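Local coordinates for protein Afp2 (Serratia entomophila, PDB 6RBN) that probably builds part of the contractile sheath of the anti-feeding prophage, a phage-tail-like injection system, as a member of the myoviridae tail sheath family, at residues V29-Y34 / A91-Q96; T114-V119 / Y124-L129; V85-I90 / A106-T111; I103-A106 / T111-T114. All blocks are in the same frame, centred on the assembly; numbering follows the deposited sequence.

Contact 1: residues V29-Y34 / A91-Q96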
# COMPACT_ATOMS: atom_id res chain seq x y z
N VAL C 29 -8.33 -25.46 -81.86
CA VAL C 29 -9.20 -24.51 -82.54
C VAL C 29 -8.53 -24.13 -83.85
O VAL C 29 -7.59 -23.34 -83.88
CB VAL C 29 -9.47 -23.27 -81.67
CG1 VAL C 29 -10.34 -22.28 -82.41
CG2 VAL C 29 -10.12 -23.67 -80.36
N PRO C 30 -8.98 -24.69 -84.97
CA PRO C 30 -8.23 -24.59 -86.22
C PRO C 30 -8.66 -23.41 -87.08
O PRO C 30 -9.74 -22.83 -86.92
CB PRO C 30 -8.56 -25.90 -86.92
CG PRO C 30 -9.94 -26.15 -86.50
CD PRO C 30 -10.07 -25.66 -85.09
N LEU C 31 -7.79 -23.08 -88.03
CA LEU C 31 -8.08 -22.14 -89.10
C LEU C 31 -8.00 -22.92 -90.41
O LEU C 31 -6.94 -23.44 -90.76
CB LEU C 31 -7.10 -20.97 -89.09
CG LEU C 31 -7.25 -19.78 -90.04
CD1 LEU C 31 -6.75 -18.53 -89.39
CD2 LEU C 31 -6.45 -19.99 -91.31
N PHE C 32 -9.12 -23.01 -91.12
CA PHE C 32 -9.16 -23.68 -92.41
C PHE C 32 -8.97 -22.64 -93.51
O PHE C 32 -9.86 -21.82 -93.75
CB PHE C 32 -10.46 -24.44 -92.59
CG PHE C 32 -10.58 -25.64 -91.72
CD1 PHE C 32 -10.02 -26.84 -92.10
CD2 PHE C 32 -11.25 -25.57 -90.51
CE1 PHE C 32 -10.13 -27.96 -91.30
CE2 PHE C 32 -11.36 -26.69 -89.71
CZ PHE C 32 -10.80 -27.88 -90.10
N ALA C 33 -7.82 -22.67 -94.17
CA ALA C 33 -7.52 -21.72 -95.23
C ALA C 33 -8.09 -22.22 -96.55
O ALA C 33 -7.89 -23.38 -96.92
CB ALA C 33 -6.01 -21.52 -95.35
N TYR C 34 -8.81 -21.35 -97.25
CA TYR C 34 -9.28 -21.64 -98.59
C TYR C 34 -8.65 -20.69 -99.59
O TYR C 34 -8.08 -19.65 -99.23
CB TYR C 34 -10.81 -21.57 -98.67
CG TYR C 34 -11.44 -20.22 -98.41
CD1 TYR C 34 -11.77 -19.83 -97.12
CD2 TYR C 34 -11.76 -19.37 -99.46
CE1 TYR C 34 -12.36 -18.61 -96.88
CE2 TYR C 34 -12.35 -18.14 -99.22
CZ TYR C 34 -12.65 -17.77 -97.93
OH TYR C 34 -13.24 -16.55 -97.70
N ALA C 91 -2.68 -14.44 -91.93
CA ALA C 91 -1.74 -13.80 -91.02
C ALA C 91 -2.42 -12.75 -90.15
O ALA C 91 -1.92 -12.45 -89.06
CB ALA C 91 -0.60 -13.16 -91.81
N ASP C 92 -3.54 -12.20 -90.60
CA ASP C 92 -4.27 -11.23 -89.80
C ASP C 92 -5.20 -11.92 -88.80
O ASP C 92 -5.34 -11.45 -87.67
CB ASP C 92 -5.08 -10.31 -90.71
CG ASP C 92 -4.21 -9.42 -91.55
OD1 ASP C 92 -3.09 -9.08 -91.10
OD2 ASP C 92 -4.63 -9.05 -92.67
N ALA C 93 -5.83 -13.02 -89.20
CA ALA C 93 -6.83 -13.67 -88.36
C ALA C 93 -6.20 -14.34 -87.15
O ALA C 93 -6.84 -14.44 -86.09
CB ALA C 93 -7.62 -14.68 -89.17
N VAL C 94 -4.96 -14.81 -87.28
CA VAL C 94 -4.25 -15.36 -86.13
C VAL C 94 -3.92 -14.26 -85.14
O VAL C 94 -4.05 -14.44 -83.92
CB VAL C 94 -3.00 -16.12 -86.60
CG1 VAL C 94 -2.16 -16.59 -85.44
CG2 VAL C 94 -3.41 -17.32 -87.43
N ALA C 95 -3.54 -13.09 -85.64
CA ALA C 95 -3.18 -11.98 -84.78
C ALA C 95 -4.39 -11.26 -84.17
O ALA C 95 -4.20 -10.48 -83.23
CB ALA C 95 -2.34 -10.98 -85.56
N GLN C 96 -5.60 -11.52 -84.65
CA GLN C 96 -6.78 -10.83 -84.15
C GLN C 96 -7.66 -11.66 -83.23
O GLN C 96 -8.23 -11.12 -82.29
CB GLN C 96 -7.65 -10.33 -85.31
CG GLN C 96 -7.06 -9.19 -86.09
CD GLN C 96 -7.94 -8.77 -87.25
OE1 GLN C 96 -8.98 -9.38 -87.50
NE2 GLN C 96 -7.51 -7.75 -87.97
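L31 of strand 30-34 meets A93 and V94 of helix 90-97 through a single methyl group. The contact belongs to an alpha/beta sandwich, in which helices pack on both faces of a mostly parallel sheet. L31 CD1 lies 4.0 Å from A93 CB. L31 CD1 is also 4.1 Å from V94 CG2. Both approaches are apolar, and no hydrogen bond crosses between strand and helix. The side chains of L31 and V94 cross at about a right angle, and methyl meets methyl. L31 reaches the helix because its CB already points that way and CG stands anti to the backbone N (chi1 -175°). This carries the isobutyl group out from the sheet. A93 answers with its CB, which points toward the strand. V94 uses its CG2 branch, the one beside its own backbone N, while CG1 stands anti to that nitrogen. The backbones stay well apart: L31 CA and V94 CA, the nearest such pair, are 8.3 Å from each other. The side chains alone bridge this gap, and all three touching residues are buried.

The next shell fixes these positions. V85 packs on both L31 and A93, and the backbone of L31 is hydrogen-bonded to L102 and V104. Helix 90-97 joins strand 82-86 to strand 102-105, a beta-alpha-beta crossover that passes over strand 30-34. The end of segment 91-96 faces an Afp3 subunit: Q96 O accepts a hydrogen bond from R305 NH2 of that neighbouring chain.

Contact 2: residues T114-V119 / Y124-L129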
# COMPACT_ATOMS: atom_id res chain seq x y z
N THR C 114 3.86 -18.78 -97.02
CA THR C 114 4.53 -17.51 -96.77
C THR C 114 3.85 -16.69 -95.68
O THR C 114 4.47 -15.77 -95.15
CB THR C 114 4.64 -16.68 -98.05
OG1 THR C 114 5.41 -15.50 -97.79
CG2 THR C 114 3.27 -16.29 -98.56
N ALA C 115 2.60 -17.01 -95.34
CA ALA C 115 1.93 -16.39 -94.21
C ALA C 115 2.00 -17.24 -92.96
O ALA C 115 1.72 -16.73 -91.87
CB ALA C 115 0.47 -16.10 -94.56
N PHE C 116 2.33 -18.52 -93.09
CA PHE C 116 2.68 -19.33 -91.93
C PHE C 116 3.95 -18.83 -91.28
O PHE C 116 4.00 -18.64 -90.06
CB PHE C 116 2.83 -20.79 -92.35
CG PHE C 116 3.26 -21.70 -91.26
CD1 PHE C 116 2.37 -22.09 -90.28
CD2 PHE C 116 4.56 -22.17 -91.20
CE1 PHE C 116 2.76 -22.93 -89.27
CE2 PHE C 116 4.95 -23.01 -90.20
CZ PHE C 116 4.06 -23.39 -89.23
N THR C 117 5.00 -18.60 -92.07
CA THR C 117 6.28 -18.15 -91.54
C THR C 117 6.25 -16.71 -91.04
O THR C 117 7.20 -16.30 -90.36
CB THR C 117 7.36 -18.31 -92.60
OG1 THR C 117 8.64 -17.98 -92.04
CG2 THR C 117 7.09 -17.42 -93.79
N THR C 118 5.21 -15.95 -91.36
CA THR C 118 5.05 -14.62 -90.78
C THR C 118 4.64 -14.71 -89.32
O THR C 118 5.27 -14.11 -88.44
CB THR C 118 4.03 -13.81 -91.58
OG1 THR C 118 4.50 -13.66 -92.93
CG2 THR C 118 3.83 -12.44 -90.97
N VAL C 119 3.57 -15.46 -89.03
CA VAL C 119 3.06 -15.53 -87.67
C VAL C 119 3.92 -16.38 -86.75
O VAL C 119 3.80 -16.28 -85.53
CB VAL C 119 1.61 -16.05 -87.65
CG1 VAL C 119 0.71 -15.13 -88.45
CG2 VAL C 119 1.53 -17.46 -88.19
N TYR C 124 3.14 -16.62 -82.45
CA TYR C 124 1.74 -16.76 -82.09
C TYR C 124 1.34 -18.17 -81.66
O TYR C 124 0.14 -18.43 -81.54
CB TYR C 124 0.85 -16.30 -83.24
CG TYR C 124 0.69 -14.81 -83.29
CD1 TYR C 124 -0.19 -14.17 -82.42
CD2 TYR C 124 1.40 -14.04 -84.19
CE1 TYR C 124 -0.35 -12.81 -82.45
CE2 TYR C 124 1.24 -12.67 -84.23
CZ TYR C 124 0.37 -12.06 -83.35
OH TYR C 124 0.21 -10.70 -83.38
N ARG C 125 2.31 -19.07 -81.44
CA ARG C 125 2.12 -20.36 -80.77
C ARG C 125 1.14 -21.27 -81.51
O ARG C 125 0.30 -21.93 -80.90
CB ARG C 125 1.65 -20.17 -79.32
CG ARG C 125 2.51 -19.29 -78.45
CD ARG C 125 3.88 -19.86 -78.21
NE ARG C 125 4.88 -19.33 -79.13
CZ ARG C 125 6.10 -19.83 -79.24
NH1 ARG C 125 6.46 -20.87 -78.50
NH2 ARG C 125 6.97 -19.30 -80.09
N ILE C 126 1.25 -21.30 -82.83
CA ILE C 126 0.36 -22.09 -83.65
C ILE C 126 1.10 -23.31 -84.19
O ILE C 126 2.31 -23.43 -84.05
CB ILE C 126 -0.28 -21.23 -84.78
CG1 ILE C 126 0.76 -20.31 -85.42
CG2 ILE C 126 -1.43 -20.43 -84.23
CD1 ILE C 126 1.51 -20.87 -86.59
N PHE C 127 0.36 -24.23 -84.80
CA PHE C 127 0.94 -25.41 -85.42
C PHE C 127 0.27 -25.60 -86.77
O PHE C 127 -0.96 -25.68 -86.85
CB PHE C 127 0.75 -26.65 -84.55
CG PHE C 127 1.50 -27.85 -85.04
CD1 PHE C 127 2.86 -27.97 -84.81
CD2 PHE C 127 0.85 -28.85 -85.73
CE1 PHE C 127 3.56 -29.07 -85.26
CE2 PHE C 127 1.55 -29.95 -86.19
CZ PHE C 127 2.90 -30.06 -85.95
N GLY C 128 1.08 -25.68 -87.83
CA GLY C 128 0.55 -25.78 -89.17
C GLY C 128 0.41 -27.21 -89.66
O GLY C 128 1.20 -28.08 -89.32
N LEU C 129 -0.62 -27.44 -90.47
CA LEU C 129 -0.90 -28.75 -91.04
C LEU C 129 -0.97 -28.58 -92.55
O LEU C 129 -1.97 -28.09 -93.08
CB LEU C 129 -2.20 -29.32 -90.48
CG LEU C 129 -2.24 -29.55 -88.97
CD1 LEU C 129 -3.62 -29.99 -88.53
CD2 LEU C 129 -1.20 -30.57 -88.56
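F116 and V119 of helix 112-122 pack on I126 and G128, where the chain returns to the sheet as strand 127-129. This is the second half of a beta-alpha-beta unit. The F116 side chain can be followed outward. CG is anti to the backbone N (chi1 177°), which sends the ring from the helix toward the strand. CB and CG make no close approach to the strand segment. F116 CD1 is the first ring atom to meet it, 4.0 Å from I126 CD1. F116 CE1 comes closer, 3.6 Å from I126 CD1. F116 CE1 also lies 3.5 Å from G128 N, and CZ is a little further from that nitrogen. The carbonyl carbon of F127 lies at the ring edge, near its plane. G128 has no side chain, so the ring meets bare backbone here.

I126 CD1 has a second partner in V119 CG2, at 3.8 Å. V119 and I126 cross at about a right angle, while F116 and I126 run past each other in opposite directions.

One hydrogen bond crosses the contact. Y124 N donates to V119 O at 3.2 Å, with an N-H...O angle of 142°. V119 O also lies in the plane of the Y124 ring, at its edge, 3.5 Å from Y124 CD2. Behind the contact, F116 meets F130 edge-to-face, and I126 packs on I103. The chemistry is mainly apolar burial. V119 O, near the helix end, is bonded by the chain that turns back, and the methyls of V119 and I126 close against the F116 ring without polar side-chain groups.

Contact 3: residues V85-I90 / A106-T111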
# COMPACT_ATOMS: atom_id res chain seq x y z
N VAL C 85 -10.88 -18.71 -93.24
CA VAL C 85 -10.17 -17.50 -93.62
C VAL C 85 -9.56 -17.75 -95.00
O VAL C 85 -8.97 -18.80 -95.22
CB VAL C 85 -9.09 -17.14 -92.59
CG1 VAL C 85 -8.37 -15.87 -92.98
CG2 VAL C 85 -9.69 -17.00 -91.21
N ASN C 86 -9.74 -16.80 -95.92
CA ASN C 86 -9.06 -16.92 -97.21
C ASN C 86 -7.56 -16.71 -97.05
O ASN C 86 -7.11 -16.06 -96.11
CB ASN C 86 -9.65 -15.95 -98.24
CG ASN C 86 -9.67 -14.52 -97.77
OD1 ASN C 86 -9.25 -14.19 -96.67
ND2 ASN C 86 -10.17 -13.64 -98.63
N GLU C 87 -6.80 -17.27 -97.99
CA GLU C 87 -5.35 -17.40 -97.86
C GLU C 87 -4.61 -16.07 -97.78
O GLU C 87 -3.47 -16.04 -97.31
CB GLU C 87 -4.80 -18.21 -99.04
CG GLU C 87 -4.99 -17.52 -100.37
CD GLU C 87 -4.42 -18.29 -101.54
OE1 GLU C 87 -3.91 -19.40 -101.33
OE2 GLU C 87 -4.48 -17.77 -102.67
N ALA C 88 -5.22 -14.97 -98.23
CA ALA C 88 -4.59 -13.67 -98.16
C ALA C 88 -4.83 -12.96 -96.84
O ALA C 88 -4.40 -11.81 -96.69
CB ALA C 88 -5.09 -12.79 -99.31
N ASN C 89 -5.49 -13.61 -95.88
CA ASN C 89 -5.82 -12.97 -94.62
C ASN C 89 -5.53 -13.85 -93.41
O ASN C 89 -5.99 -13.52 -92.31
CB ASN C 89 -7.29 -12.55 -94.59
CG ASN C 89 -7.60 -11.45 -95.57
OD1 ASN C 89 -6.83 -10.49 -95.71
ND2 ASN C 89 -8.72 -11.56 -96.27
N ILE C 90 -4.79 -14.95 -93.57
CA ILE C 90 -4.62 -15.85 -92.44
C ILE C 90 -3.58 -15.31 -91.47
O ILE C 90 -3.60 -15.68 -90.29
CB ILE C 90 -4.28 -17.28 -92.92
CG1 ILE C 90 -2.86 -17.43 -93.49
CG2 ILE C 90 -5.24 -17.73 -93.98
CD1 ILE C 90 -1.87 -18.09 -92.53
N ALA C 106 -6.20 -26.28 -96.15
CA ALA C 106 -7.19 -27.17 -96.75
C ALA C 106 -7.07 -27.11 -98.27
O ALA C 106 -7.86 -26.47 -98.97
CB ALA C 106 -8.59 -26.79 -96.28
N GLY C 107 -6.06 -27.80 -98.79
CA GLY C 107 -5.81 -27.82 -100.21
C GLY C 107 -5.24 -26.51 -100.72
O GLY C 107 -5.70 -25.97 -101.73
N THR C 108 -4.24 -25.98 -100.02
CA THR C 108 -3.72 -24.65 -100.28
C THR C 108 -2.21 -24.67 -100.12
O THR C 108 -1.69 -25.28 -99.19
CB THR C 108 -4.35 -23.63 -99.33
OG1 THR C 108 -5.77 -23.76 -99.35
CG2 THR C 108 -4.02 -22.24 -99.77
N ASP C 109 -1.50 -24.01 -101.04
CA ASP C 109 -0.05 -23.99 -100.99
C ASP C 109 0.50 -22.67 -101.51
O ASP C 109 -0.18 -21.95 -102.25
CB ASP C 109 0.55 -25.18 -101.77
CG ASP C 109 0.05 -25.25 -103.21
OD1 ASP C 109 -0.84 -24.47 -103.60
OD2 ASP C 109 0.56 -26.11 -103.96
N THR C 110 1.72 -22.35 -101.07
CA THR C 110 2.61 -21.26 -101.50
C THR C 110 2.10 -19.86 -101.16
O THR C 110 2.78 -18.87 -101.44
CB THR C 110 2.92 -21.32 -103.01
OG1 THR C 110 1.73 -21.08 -103.78
CG2 THR C 110 3.50 -22.68 -103.39
N THR C 111 0.93 -19.76 -100.55
CA THR C 111 0.41 -18.51 -100.00
C THR C 111 0.10 -18.64 -98.52
O THR C 111 0.36 -17.72 -97.75
CB THR C 111 -0.86 -18.10 -100.77
OG1 THR C 111 -0.56 -18.03 -102.16
CG2 THR C 111 -1.34 -16.73 -100.32
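E87 reaches across to T108 and T111, and its carboxylate end lies against threonine carbon atoms. Van der Waals contacts come first. E87 CG is 3.7 Å from T111 CG2, and E87 CD is 3.6 Å from T111 CB. At the tip, E87 OE1 is 3.4 Å from T111 CB and 3.2 Å from T108 CG2. The E87 and T111 side chains cross at about a right angle. CG of E87 sits between the backbone N and the carbonyl carbon (chi1 64°), and the chain is extended beyond it, which carries the carboxylate over the loop between strand 102-105 and helix 112-122.

The hydrogen bonds described here lie within segment 85-90; none crosses. Residues N86 to N89 form a type I beta turn, closed by N89 N to N86 O at 2.9 Å. N89 ND2 also donates to N86 OD1 at 2.7 Å, on a lone pair of that oxygen. The turn leads from strand 82-86 into helix 90-97. It places E87 against the loop that follows strand 102-105, at one end of the sheet's strands.

Charge is the third element. E87 OE2 is hydrogen-bonded to S36 OG, but D35 OD1 is also close. This acidic neighbour may raise the proton affinity of E87. No loop atom hydrogen-bonds the carboxylate; its nearest loop neighbours are the carbons T108 CG2 and T111 CB.

Contact 4: residues I103-A106 / T111-T114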
# COMPACT_ATOMS: atom_id res chain seq x y z
N ILE C 103 -3.35 -24.12 -87.88
CA ILE C 103 -3.55 -23.57 -89.22
C ILE C 103 -3.61 -24.76 -90.17
O ILE C 103 -2.60 -25.43 -90.41
CB ILE C 103 -2.45 -22.58 -89.62
CG1 ILE C 103 -2.51 -21.34 -88.73
CG2 ILE C 103 -2.60 -22.18 -91.08
CD1 ILE C 103 -1.37 -20.40 -88.95
N VAL C 104 -4.79 -25.02 -90.72
CA VAL C 104 -5.04 -26.20 -91.52
C VAL C 104 -5.13 -25.74 -92.97
O VAL C 104 -6.13 -25.14 -93.39
CB VAL C 104 -6.31 -26.92 -91.07
CG1 VAL C 104 -6.58 -28.11 -91.95
CG2 VAL C 104 -6.19 -27.35 -89.63
N ALA C 105 -4.08 -26.01 -93.75
CA ALA C 105 -4.06 -25.69 -95.17
C ALA C 105 -4.96 -26.69 -95.89
O ALA C 105 -4.55 -27.81 -96.19
CB ALA C 105 -2.64 -25.72 -95.71
N ALA C 106 -6.20 -26.28 -96.15
CA ALA C 106 -7.19 -27.17 -96.75
C ALA C 106 -7.07 -27.11 -98.27
O ALA C 106 -7.86 -26.47 -98.97
CB ALA C 106 -8.59 -26.79 -96.28
N THR C 111 0.93 -19.76 -100.55
CA THR C 111 0.41 -18.51 -100.00
C THR C 111 0.10 -18.64 -98.52
O THR C 111 0.36 -17.72 -97.75
CB THR C 111 -0.86 -18.10 -100.77
OG1 THR C 111 -0.56 -18.03 -102.16
CG2 THR C 111 -1.34 -16.73 -100.32
N THR C 112 -0.43 -19.79 -98.11
CA THR C 112 -0.45 -20.15 -96.70
C THR C 112 0.96 -20.31 -96.15
O THR C 112 1.22 -19.94 -95.01
CB THR C 112 -1.27 -21.43 -96.51
OG1 THR C 112 -2.59 -21.22 -97.01
CG2 THR C 112 -1.38 -21.83 -95.05
N TYR C 113 1.89 -20.81 -96.98
CA TYR C 113 3.25 -21.09 -96.53
C TYR C 113 3.99 -19.80 -96.18
O TYR C 113 4.68 -19.73 -95.16
CB TYR C 113 4.04 -21.84 -97.61
CG TYR C 113 3.53 -23.21 -98.01
CD1 TYR C 113 2.62 -23.91 -97.24
CD2 TYR C 113 3.98 -23.80 -99.18
CE1 TYR C 113 2.16 -25.15 -97.63
CE2 TYR C 113 3.53 -25.04 -99.58
CZ TYR C 113 2.62 -25.71 -98.79
OH TYR C 113 2.16 -26.95 -99.17
N THR C 114 3.86 -18.78 -97.02
CA THR C 114 4.53 -17.51 -96.77
C THR C 114 3.85 -16.69 -95.68
O THR C 114 4.47 -15.77 -95.15
CB THR C 114 4.64 -16.68 -98.05
OG1 THR C 114 5.41 -15.50 -97.79
CG2 THR C 114 3.27 -16.29 -98.56
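At the start of the beta-alpha-beta unit formed by strand 102-105, helix 112-122 and strand 127-129, T112 packs on I103 and A105. One methyl group does the touching. T112 CG2 lies 4.1 Å from A105 CB and 4.2 Å from I103 CG2. The hydroxyl does not take part. In T112, CG2 stands anti to the backbone N and OG1 lies beside that nitrogen (chi1 -58°); the methyl is thereby the branch that meets the strand. I103 likewise offers CG2, its branch anti to the backbone N, while CG1 lies beside the backbone N. The side chains of I103 and T112 run past each other in opposite directions. A105 has only its CB to offer, and that bond points toward the helix. The backbones come nearest at this point, with A105 CA 6.8 Å from T112 CA. No hydrogen bond joins the two segments.

I103 and A105 are two residues apart, so both point to the same face of the strand. V104, between them, points to the other face and packs on S174 and A178 of helix 173-187. This two-sided use of the strand fits the alpha/beta sandwich of the domain, with helix 112-122 covering one face and helix 173-187 the other. T112 sits in the first turn of its helix and also touches A33, so it spans two neighbouring strands. The strand is held on both edges by backbone hydrogen bonds, I103 with F127 and L129, and V104 with A33. A105 O accepts a hydrogen bond from S174 OG.

In the fold
All four contacts lie around one mixed sheet and within about 11 Å of each other, centre to centre. Contacts 3 and 4 are the nearest pair, about 5 Å apart, and share A106 and T111. Contacts 2 and 4 share T114 and helix 112-122. Along the chain the order is 29-34, 85-90, 91-96, 106-111, so the segments of contacts 1 and 3 alternate. Contact 2 begins where contact 4 ends. Strands 82-86, 30-34, 102-105 and 127-129 lie side by side. Y124 touches A95, linking contacts 1 and 2 near a neighbouring Afp3 subunit. Helices 90-97 and 112-122 lie on the same face of the sheet, and the contacts join them to its strands within one domain of a sheath subunit.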